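Local structure of antifreeze protein (Uncultured bacterium, 6EIO) at residues A40-V44 / L58-S63; L30-F36 / Q85-I90; L117-L121 / A145-Q150; V44-T50 / I64-G70. The protein binds ice, apparently through two faces of its body, and so acts as an antifreeze protein of a bacterium from an Antarctic consortium. Residues are numbered along the deposited sequence.

Interaction 1: residues A40-V44 / L58-S63; sequences AGSSV and LSPGTS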
# COMPACT_ATOMS: atom_id res chain seq x y z
N ALA A 40 -1.82 10.75 -5.48
CA ALA A 40 -2.88 11.35 -4.69
C ALA A 40 -3.95 11.94 -5.60
O ALA A 40 -3.75 12.13 -6.81
CB ALA A 40 -2.32 12.44 -3.76
N GLY A 41 -5.08 12.27 -4.99
CA GLY A 41 -6.18 12.91 -5.68
C GLY A 41 -6.30 14.40 -5.41
O GLY A 41 -6.34 15.20 -6.34
N SER A 42 -6.37 14.79 -4.14
CA SER A 42 -6.68 16.17 -3.82
C SER A 42 -5.44 17.05 -3.70
O SER A 42 -5.45 18.19 -4.18
CB SER A 42 -7.54 16.24 -2.55
OG SER A 42 -6.86 15.65 -1.46
N SER A 43 -4.39 16.56 -3.04
CA SER A 43 -3.15 17.32 -2.87
C SER A 43 -2.09 16.37 -2.32
O SER A 43 -2.38 15.25 -1.89
CB SER A 43 -3.34 18.51 -1.92
OG SER A 43 -3.62 18.07 -0.60
N VAL A 44 -0.86 16.86 -2.35
CA VAL A 44 0.28 16.23 -1.69
C VAL A 44 0.94 17.27 -0.81
O VAL A 44 1.18 18.40 -1.25
CB VAL A 44 1.30 15.67 -2.70
CG1 VAL A 44 2.51 15.11 -1.97
CG2 VAL A 44 0.64 14.62 -3.58
N LEU A 58 -0.49 13.26 -9.24
CA LEU A 58 -1.58 14.00 -8.60
C LEU A 58 -2.60 14.35 -9.67
O LEU A 58 -2.25 14.94 -10.69
CB LEU A 58 -1.05 15.27 -7.93
CG LEU A 58 -2.11 16.19 -7.34
CD1 LEU A 58 -2.86 15.53 -6.18
CD2 LEU A 58 -1.47 17.50 -6.90
N SER A 59 -3.86 13.99 -9.42
CA SER A 59 -4.96 14.35 -10.31
C SER A 59 -6.23 13.99 -9.57
O SER A 59 -6.29 12.90 -9.00
CB SER A 59 -4.88 13.54 -11.60
OG SER A 59 -6.06 13.70 -12.36
N PRO A 60 -7.27 14.84 -9.56
CA PRO A 60 -7.41 16.10 -10.30
C PRO A 60 -6.88 17.33 -9.56
O PRO A 60 -6.96 18.43 -10.11
CB PRO A 60 -8.92 16.20 -10.48
CG PRO A 60 -9.45 15.58 -9.22
CD PRO A 60 -8.54 14.44 -8.93
N GLY A 61 -6.39 17.17 -8.34
CA GLY A 61 -5.84 18.28 -7.60
C GLY A 61 -4.59 18.86 -8.25
O GLY A 61 -4.02 18.27 -9.17
N THR A 62 -4.16 20.02 -7.76
CA THR A 62 -3.05 20.73 -8.37
C THR A 62 -1.86 20.98 -7.45
O THR A 62 -0.75 21.22 -7.95
CB THR A 62 -3.52 22.09 -8.90
OG1 THR A 62 -4.10 22.85 -7.84
CG2 THR A 62 -4.56 21.90 -10.00
N SER A 63 -2.05 20.95 -6.13
CA SER A 63 -1.06 21.42 -5.18
C SER A 63 -0.21 20.28 -4.65
O SER A 63 -0.72 19.35 -4.01
CB SER A 63 -1.73 22.11 -4.00
OG SER A 63 -0.76 22.45 -3.02
O HOH W 1 -4.65 20.71 -4.98
O HOH W 2 -0.26 20.83 -0.92
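Leu-58 lays its CD1 methyl under the bend of 40-44. Its CD1 is 4.0 Å from Ala-40 CB and 3.5 Å from Gly-41 O. The t, p rotamer brings the end of the side chain nearer than its CB direction suggests. The two segments run parallel. Ser-59 N donates to Ala-40 O (3.2 Å). Gly-61 N donates to Gly-41 O (2.8 Å), just after the cis peptide bond before Pro-60. Val-44 N donates to Ser-63 O (3.0 Å). A side chain at Gly-61 would clash with Gly-41 O and Ser-42 O. Gly-61 CA lies 3.4 Å from Ser-42 O in a CH...O contact. Where the backbones part, water 1 donates to Ser-42 O (2.8 Å) and accepts from Ser-63 N (2.9 Å). Lys-87 of helix 81-99 donates to Ser-59 O. Ala-40 and Leu-58 pair as a parallel bridge, and both segments then turn a corner together. Such corners join sheets within a coil and stack from coil to coil in the beta-helix of ice-binding-like proteins.

Interaction 2: residues L30-F36 / Q85-I90; sequences LGSANNF and QAKLDI
This is a polar and apolar contact between the turn leading into strand 36-40 and helix 81-99, which packs along the beta-helix. Residues 85-90 are helical. Gly-31 has positive phi (56/-134), and a short 3-10 segment starts at Ser-32. A type I turn follows from Ala-33 to Phe-36. The CA atoms of Ser-32 and Ala-86 are 4.8 Å apart, and those of Gly-31 and Asp-89 5.5 Å. Asp-89 (chi1 m) points toward the turn. Its OD2 accepts from Ser-32 N (2.8 Å) and, in the conformer given, from Ser-32 OG (2.7 Å, chi1 p). Asp-89 OD1 accepts from Gln-85 NE2 at 3.0 Å, one helical turn back. A CB on Gly-31 would clash with Asp-89 OD2. Beside this polar cluster, Ala-33 CB meets Ile-90 CG2 at 3.5 Å, and Phe-36 CE2 (chi1 m) meets Ala-86 CB at 3.9 Å. Ile-39 packs on Ala-33, Ala-86 and Ile-90. One carboxylate fixes the turn through backbone and hydroxyl, while Ala-33 and Ala-86 leave room for Ile-90 and Phe-36.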
# COMPACT_ATOMS: atom_id res chain seq x y z
N LEU A 30 -2.55 -3.02 -11.76
CA LEU A 30 -2.48 -1.61 -11.42
C LEU A 30 -2.41 -0.72 -12.65
O LEU A 30 -2.46 0.51 -12.52
CB LEU A 30 -1.27 -1.32 -10.52
CG LEU A 30 -1.23 -2.12 -9.22
CD1 LEU A 30 0.06 -1.80 -8.48
CD2 LEU A 30 -2.45 -1.88 -8.33
N GLY A 31 -2.31 -1.31 -13.83
CA GLY A 31 -2.30 -0.51 -15.03
C GLY A 31 -1.20 0.54 -15.00
O GLY A 31 -0.03 0.27 -14.66
N SER A 32 -1.58 1.76 -15.38
CA SER A 32 -0.62 2.85 -15.50
C SER A 32 -0.13 3.36 -14.14
O SER A 32 0.72 4.25 -14.12
CB SER A 32 -1.25 3.96 -16.35
OG SER A 32 -2.44 4.43 -15.75
N ALA A 33 -0.60 2.80 -13.03
CA ALA A 33 -0.04 3.12 -11.73
C ALA A 33 1.22 2.34 -11.41
O ALA A 33 1.85 2.65 -10.40
CB ALA A 33 -1.07 2.93 -10.62
N ASN A 34 1.62 1.36 -12.23
CA ASN A 34 2.65 0.43 -11.75
C ASN A 34 4.00 1.10 -11.49
O ASN A 34 4.76 0.62 -10.64
CB ASN A 34 2.84 -0.80 -12.65
CG ASN A 34 3.25 -2.04 -11.83
OD1 ASN A 34 2.48 -2.52 -11.01
ND2 ASN A 34 4.48 -2.52 -12.02
N ASN A 35 4.36 2.14 -12.23
CA ASN A 35 5.66 2.78 -12.05
C ASN A 35 5.61 3.97 -11.10
O ASN A 35 6.65 4.63 -10.91
CB ASN A 35 6.28 3.10 -13.42
CG ASN A 35 6.63 1.84 -14.17
OD1 ASN A 35 7.34 0.99 -13.64
ND2 ASN A 35 6.19 1.73 -15.41
N PHE A 36 4.46 4.24 -10.50
CA PHE A 36 4.33 5.25 -9.46
C PHE A 36 4.60 4.67 -8.08
O PHE A 36 4.04 3.63 -7.72
CB PHE A 36 2.92 5.84 -9.43
CG PHE A 36 2.62 6.80 -10.56
CD1 PHE A 36 2.89 8.15 -10.40
CD2 PHE A 36 2.08 6.34 -11.76
CE1 PHE A 36 2.61 9.04 -11.42
CE2 PHE A 36 1.78 7.24 -12.77
CZ PHE A 36 2.06 8.59 -12.60
N GLN A 85 -4.72 8.81 -16.47
CA GLN A 85 -4.99 7.39 -16.69
C GLN A 85 -4.71 6.59 -15.42
O GLN A 85 -5.44 5.64 -15.10
CB GLN A 85 -4.17 6.84 -17.86
CG GLN A 85 -4.57 5.42 -18.23
CD GLN A 85 -5.99 5.33 -18.72
OE1 GLN A 85 -6.39 6.08 -19.61
NE2 GLN A 85 -6.76 4.41 -18.16
N ALA A 86 -3.68 6.97 -14.67
CA ALA A 86 -3.37 6.24 -13.45
C ALA A 86 -4.50 6.35 -12.44
O ALA A 86 -4.77 5.39 -11.72
CB ALA A 86 -2.05 6.73 -12.86
N LYS A 87 -5.19 7.49 -12.37
CA LYS A 87 -6.35 7.57 -11.46
C LYS A 87 -7.44 6.60 -11.88
O LYS A 87 -8.04 5.93 -11.03
CB LYS A 87 -6.93 8.99 -11.39
CG LYS A 87 -5.98 10.06 -10.88
CD LYS A 87 -5.30 9.76 -9.56
CE LYS A 87 -6.28 9.44 -8.41
NZ LYS A 87 -7.38 10.46 -8.29
N LEU A 88 -7.73 6.53 -13.18
CA LEU A 88 -8.72 5.56 -13.66
C LEU A 88 -8.29 4.15 -13.30
O LEU A 88 -9.11 3.31 -12.90
CB LEU A 88 -8.89 5.68 -15.18
CG LEU A 88 -9.44 7.01 -15.68
CD1 LEU A 88 -9.34 7.09 -17.20
CD2 LEU A 88 -10.89 7.20 -15.24
N ASP A 89 -7.00 3.87 -13.44
CA ASP A 89 -6.50 2.52 -13.23
C ASP A 89 -6.44 2.16 -11.75
O ASP A 89 -6.64 0.98 -11.41
CB ASP A 89 -5.14 2.35 -13.93
CG ASP A 89 -5.27 2.43 -15.45
OD1 ASP A 89 -6.39 2.43 -15.99
OD2 ASP A 89 -4.20 2.47 -16.09
N ILE A 90 -6.22 3.13 -10.85
CA ILE A 90 -6.30 2.81 -9.43
C ILE A 90 -7.75 2.65 -8.98
O ILE A 90 -8.01 1.85 -8.07
CB ILE A 90 -5.45 3.69 -8.49
CG1 ILE A 90 -5.97 5.09 -8.35
CG2 ILE A 90 -3.99 3.64 -8.92
CD1 ILE A 90 -5.24 5.88 -7.25

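Interaction 3: residues L117-L121 / A145-Q150; sequences LTPGL and AIFVIQ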
# COMPACT_ATOMS: atom_id res chain seq x y z
N LEU A 117 0.60 -13.97 8.16
CA LEU A 117 -0.43 -14.13 7.14
C LEU A 117 0.17 -14.92 5.98
O LEU A 117 1.16 -14.50 5.38
CB LEU A 117 -0.94 -12.77 6.67
CG LEU A 117 -1.51 -11.87 7.76
CD1 LEU A 117 -2.04 -10.58 7.16
CD2 LEU A 117 -2.60 -12.59 8.55
N THR A 118 -0.45 -16.05 5.68
CA THR A 118 -0.12 -16.87 4.54
C THR A 118 -0.94 -16.42 3.32
O THR A 118 -1.80 -15.55 3.42
CB THR A 118 -0.33 -18.34 4.92
OG1 THR A 118 -1.60 -18.49 5.55
CG2 THR A 118 0.74 -18.80 5.91
N PRO A 119 -0.64 -16.95 2.12
CA PRO A 119 -1.24 -16.37 0.91
C PRO A 119 -2.75 -16.48 0.88
O PRO A 119 -3.33 -17.45 1.38
CB PRO A 119 -0.59 -17.17 -0.22
CG PRO A 119 0.75 -17.57 0.36
CD PRO A 119 0.42 -17.92 1.79
N GLY A 120 -3.38 -15.51 0.24
CA GLY A 120 -4.81 -15.55 0.01
C GLY A 120 -5.48 -14.22 0.24
O GLY A 120 -4.87 -13.16 0.02
N LEU A 121 -6.75 -14.29 0.63
CA LEU A 121 -7.66 -13.16 0.71
C LEU A 121 -8.11 -12.99 2.16
O LEU A 121 -8.55 -13.97 2.79
CB LEU A 121 -8.88 -13.43 -0.18
CG LEU A 121 -9.93 -12.32 -0.25
CD1 LEU A 121 -9.37 -11.02 -0.78
CD2 LEU A 121 -11.10 -12.79 -1.10
N ALA A 145 3.23 -16.12 -4.69
CA ALA A 145 2.05 -15.99 -3.84
C ALA A 145 1.55 -14.55 -3.77
O ALA A 145 2.33 -13.61 -3.62
CB ALA A 145 2.40 -16.44 -2.43
N ILE A 146 0.23 -14.41 -3.78
CA ILE A 146 -0.46 -13.13 -3.69
C ILE A 146 -1.23 -13.04 -2.37
O ILE A 146 -1.83 -14.03 -1.91
CB ILE A 146 -1.41 -12.94 -4.89
CG1 ILE A 146 -0.65 -12.94 -6.22
CG2 ILE A 146 -2.28 -11.69 -4.73
CD1 ILE A 146 0.24 -11.76 -6.44
N PHE A 147 -1.20 -11.85 -1.77
CA PHE A 147 -1.88 -11.54 -0.52
C PHE A 147 -2.73 -10.30 -0.75
O PHE A 147 -2.19 -9.25 -1.11
CB PHE A 147 -0.87 -11.26 0.60
CG PHE A 147 0.25 -12.27 0.77
CD1 PHE A 147 1.36 -12.25 -0.08
CD2 PHE A 147 0.23 -13.20 1.81
CE1 PHE A 147 2.42 -13.13 0.13
CE2 PHE A 147 1.30 -14.05 2.02
CZ PHE A 147 2.38 -14.02 1.17
N VAL A 148 -4.04 -10.42 -0.52
CA VAL A 148 -4.97 -9.30 -0.70
C VAL A 148 -5.71 -9.08 0.61
O VAL A 148 -6.31 -10.02 1.14
CB VAL A 148 -5.98 -9.58 -1.83
CG1 VAL A 148 -6.99 -8.44 -1.95
CG2 VAL A 148 -5.26 -9.84 -3.15
N ILE A 149 -5.68 -7.84 1.11
CA ILE A 149 -6.35 -7.50 2.36
C ILE A 149 -7.35 -6.40 2.10
O ILE A 149 -7.00 -5.31 1.63
CB ILE A 149 -5.37 -7.09 3.46
CG1 ILE A 149 -4.38 -8.22 3.73
CG2 ILE A 149 -6.14 -6.77 4.73
CD1 ILE A 149 -3.23 -7.81 4.60
N GLN A 150 -8.62 -6.69 2.40
CA GLN A 150 -9.74 -5.77 2.23
C GLN A 150 -10.07 -5.16 3.58
O GLN A 150 -10.25 -5.90 4.56
CB GLN A 150 -10.98 -6.52 1.75
CG GLN A 150 -10.77 -7.27 0.45
CD GLN A 150 -11.91 -8.21 0.12
OE1 GLN A 150 -12.54 -8.79 1.03
NE2 GLN A 150 -12.17 -8.39 -1.15
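Two parallel strands meet here as neighbouring rungs, with an aromatic ring set beneath a bend. The ring of Phe-147 (chi1 m) reaches into the hollow below the turn at 117-119. Its CE2 is 3.4 Å from Leu-117 O and 3.5 Å from Pro-119 N, and its CD2 is 3.5 Å from Thr-118 O. Pro-119 is the facing bump. Its CG sits 3.4 Å from Ala-145 CB and 3.9 Å from Phe-147 CE2, so the pyrrolidine ring rests on both. Gly-120 pairs with Phe-147 and has backbone angles (138/-151) that call for glycine. Gly-120 N donates to Ile-146 O (3.0 Å), and Val-148 N to Gly-120 O (2.9 Å). On the other face, Leu-121 pairs with Val-148. The t, p rotamer of Leu-121 brings Leu-121 CD1 to 3.7 Å from Val-148 CG1. In the conformer given, Leu-117 CD1 meets Ile-149 CD1 at 4.0 Å, on the face that carries Phe-147. Gln-150 NE2 donates to Ala-97 O in helix 81-99. Phe-137 meets the Phe-147 ring edge-to-face and also packs on Leu-117 and Ile-149. Strand 120-124 lies between strands 106-107 and 147-151, and strand 174-178 continues the parallel sheet beyond 147-151.

Interaction 4: residues V44-T50 / I64-G70; sequences VTNTGAT and IGGFPPG. With SO4 (sulfate ion), chain E.
The contact belongs to the outermost pair of strands in a parallel sheet of the beta-helix, with the turns that leave it. Residues 44-47 and 64-65 are extended. Val-44 pairs with Ile-64 (CA-CA 4.6 Å) and Thr-45 with Gly-65 (4.8 Å). Gly-65 N donates to Val-44 O at 2.9 Å, and Asn-46 N to Gly-65 O at 2.9 Å. Val-44 (chi1 t) and Ile-64 (m, t) share one face, with Val-44 CB 3.9 Å from Ile-64 CG1. Gly-66 (94/17) breaks the strand and needs glycine: a CB would clash with Asn-46 O. Asn-46 (chi1 t, chi2 66°) points toward the turn. Its ND2 donates to Gly-66 O and to Gly-48 O, both at 2.9 Å. Its OD1 accepts from Thr-50 OG1 at 2.6 Å. Phe-67 (chi1 m) brings CE1 to 3.6 Å from Asn-46 CB. Cis peptide bonds precede Pro-68 and Pro-69, and Pro-69 CG lies 3.5 Å from Gly-48 O. Gly-66 N donates to sulfate O4 at 2.8 Å; the ion probably comes from the crystallisation liquor. The buried Asn-46 amide ties its own turn (Gly-48 O) to that of the next coil (Gly-66 O), at the edge of a parallel beta-helix.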
# COMPACT_ATOMS: atom_id res chain seq x y z
N VAL A 44 -0.86 16.86 -2.35
CA VAL A 44 0.28 16.23 -1.69
C VAL A 44 0.94 17.27 -0.81
O VAL A 44 1.18 18.40 -1.25
CB VAL A 44 1.30 15.67 -2.70
CG1 VAL A 44 2.51 15.11 -1.97
CG2 VAL A 44 0.64 14.62 -3.58
N THR A 45 1.27 16.90 0.42
CA THR A 45 1.99 17.78 1.32
C THR A 45 3.16 17.03 1.91
O THR A 45 2.99 15.94 2.45
CB THR A 45 1.09 18.29 2.47
OG1 THR A 45 -0.03 19.00 1.93
CG2 THR A 45 1.84 19.22 3.40
N ASN A 46 4.34 17.62 1.83
CA ASN A 46 5.54 17.04 2.39
C ASN A 46 6.23 18.04 3.32
O ASN A 46 6.27 19.24 3.06
CB ASN A 46 6.53 16.67 1.30
CG ASN A 46 7.79 16.13 1.89
OD1 ASN A 46 7.76 15.06 2.51
ND2 ASN A 46 8.88 16.90 1.80
N THR A 47 6.83 17.48 4.37
CA THR A 47 7.70 18.17 5.31
C THR A 47 9.05 17.45 5.35
O THR A 47 9.10 16.22 5.49
CB THR A 47 7.02 18.13 6.72
OG1 THR A 47 5.75 18.79 6.63
CG2 THR A 47 7.89 18.80 7.77
N GLY A 48 10.14 18.21 5.25
CA GLY A 48 11.46 17.66 5.44
C GLY A 48 11.96 16.75 4.32
O GLY A 48 11.43 16.72 3.22
N ALA A 49 13.09 16.06 4.56
CA ALA A 49 13.91 15.43 3.50
C ALA A 49 13.41 14.06 2.99
O ALA A 49 14.18 13.10 2.85
CB ALA A 49 15.36 15.28 3.99
N THR A 50 12.12 13.98 2.74
CA THR A 50 11.54 12.82 2.09
C THR A 50 12.26 12.55 0.78
O THR A 50 12.65 13.48 0.06
CB THR A 50 10.06 13.10 1.84
OG1 THR A 50 9.42 13.12 3.12
CG2 THR A 50 9.38 12.07 0.93
N ILE A 64 1.10 20.39 -4.89
CA ILE A 64 2.12 19.59 -4.21
C ILE A 64 3.03 20.55 -3.47
O ILE A 64 3.70 21.40 -4.07
CB ILE A 64 2.91 18.71 -5.19
CG1 ILE A 64 1.96 17.75 -5.91
CG2 ILE A 64 4.01 17.94 -4.46
CD1 ILE A 64 2.64 16.62 -6.63
N GLY A 65 3.08 20.41 -2.16
CA GLY A 65 3.92 21.23 -1.32
C GLY A 65 5.11 20.45 -0.79
O GLY A 65 5.02 19.26 -0.51
N GLY A 66 6.22 21.15 -0.62
CA GLY A 66 7.33 20.62 0.14
C GLY A 66 8.40 19.89 -0.63
O GLY A 66 9.20 19.19 -0.00
N PHE A 67 8.47 20.07 -1.95
CA PHE A 67 9.58 19.57 -2.76
C PHE A 67 10.21 20.78 -3.45
O PHE A 67 9.66 21.25 -4.46
CB PHE A 67 9.08 18.59 -3.83
CG PHE A 67 8.59 17.27 -3.27
CD1 PHE A 67 7.34 17.16 -2.69
CD2 PHE A 67 9.39 16.13 -3.34
CE1 PHE A 67 6.90 15.95 -2.19
CE2 PHE A 67 8.95 14.94 -2.82
CZ PHE A 67 7.70 14.85 -2.24
N PRO A 68 11.34 21.32 -2.98
CA PRO A 68 12.12 20.90 -1.82
C PRO A 68 11.45 21.31 -0.51
O PRO A 68 10.52 22.11 -0.50
CB PRO A 68 13.44 21.66 -2.00
CG PRO A 68 13.03 22.91 -2.71
CD PRO A 68 11.94 22.48 -3.66
N PRO A 69 11.91 20.75 0.62
CA PRO A 69 13.09 19.91 0.82
C PRO A 69 12.95 18.45 0.39
O PRO A 69 13.96 17.76 0.33
CB PRO A 69 13.33 20.00 2.32
CG PRO A 69 11.97 20.21 2.88
CD PRO A 69 11.30 21.12 1.91
N GLY A 70 11.73 17.98 0.13
CA GLY A 70 11.58 16.65 -0.40
C GLY A 70 12.25 16.56 -1.76
O GLY A 70 12.33 17.54 -2.50
S SO4 E . 5.81 24.96 -1.18
O1 SO4 E . 4.90 24.97 -0.03
O2 SO4 E . 5.01 24.73 -2.39
O3 SO4 E . 6.50 26.22 -1.28
O4 SO4 E . 6.75 23.88 -1.03

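Interactions 1 and 4 are successive parts of the same pair of coils. They share Val-44, and Leu-58 CD2 touches Ile-64 CG1 at 3.6 Å. Their centres are 14 Å apart. Interaction 2 ties the helix to this end of the protein. Its Lys-87 NZ lies 2.8 Å from Ser-59 O of interaction 1, a probable hydrogen bond. The nearest atoms of interactions 2 and 4 are about 9 Å apart. Interaction 3 lies on the opposite side of the chain's centre from interactions 1 and 4, with centres about 30 and 33 Å away. Helix 81-99 also reaches interaction 3, where Ala-97 O accepts from Gln-150. The sulfate is hydrogen-bonded to Gly-66 N of interaction 4.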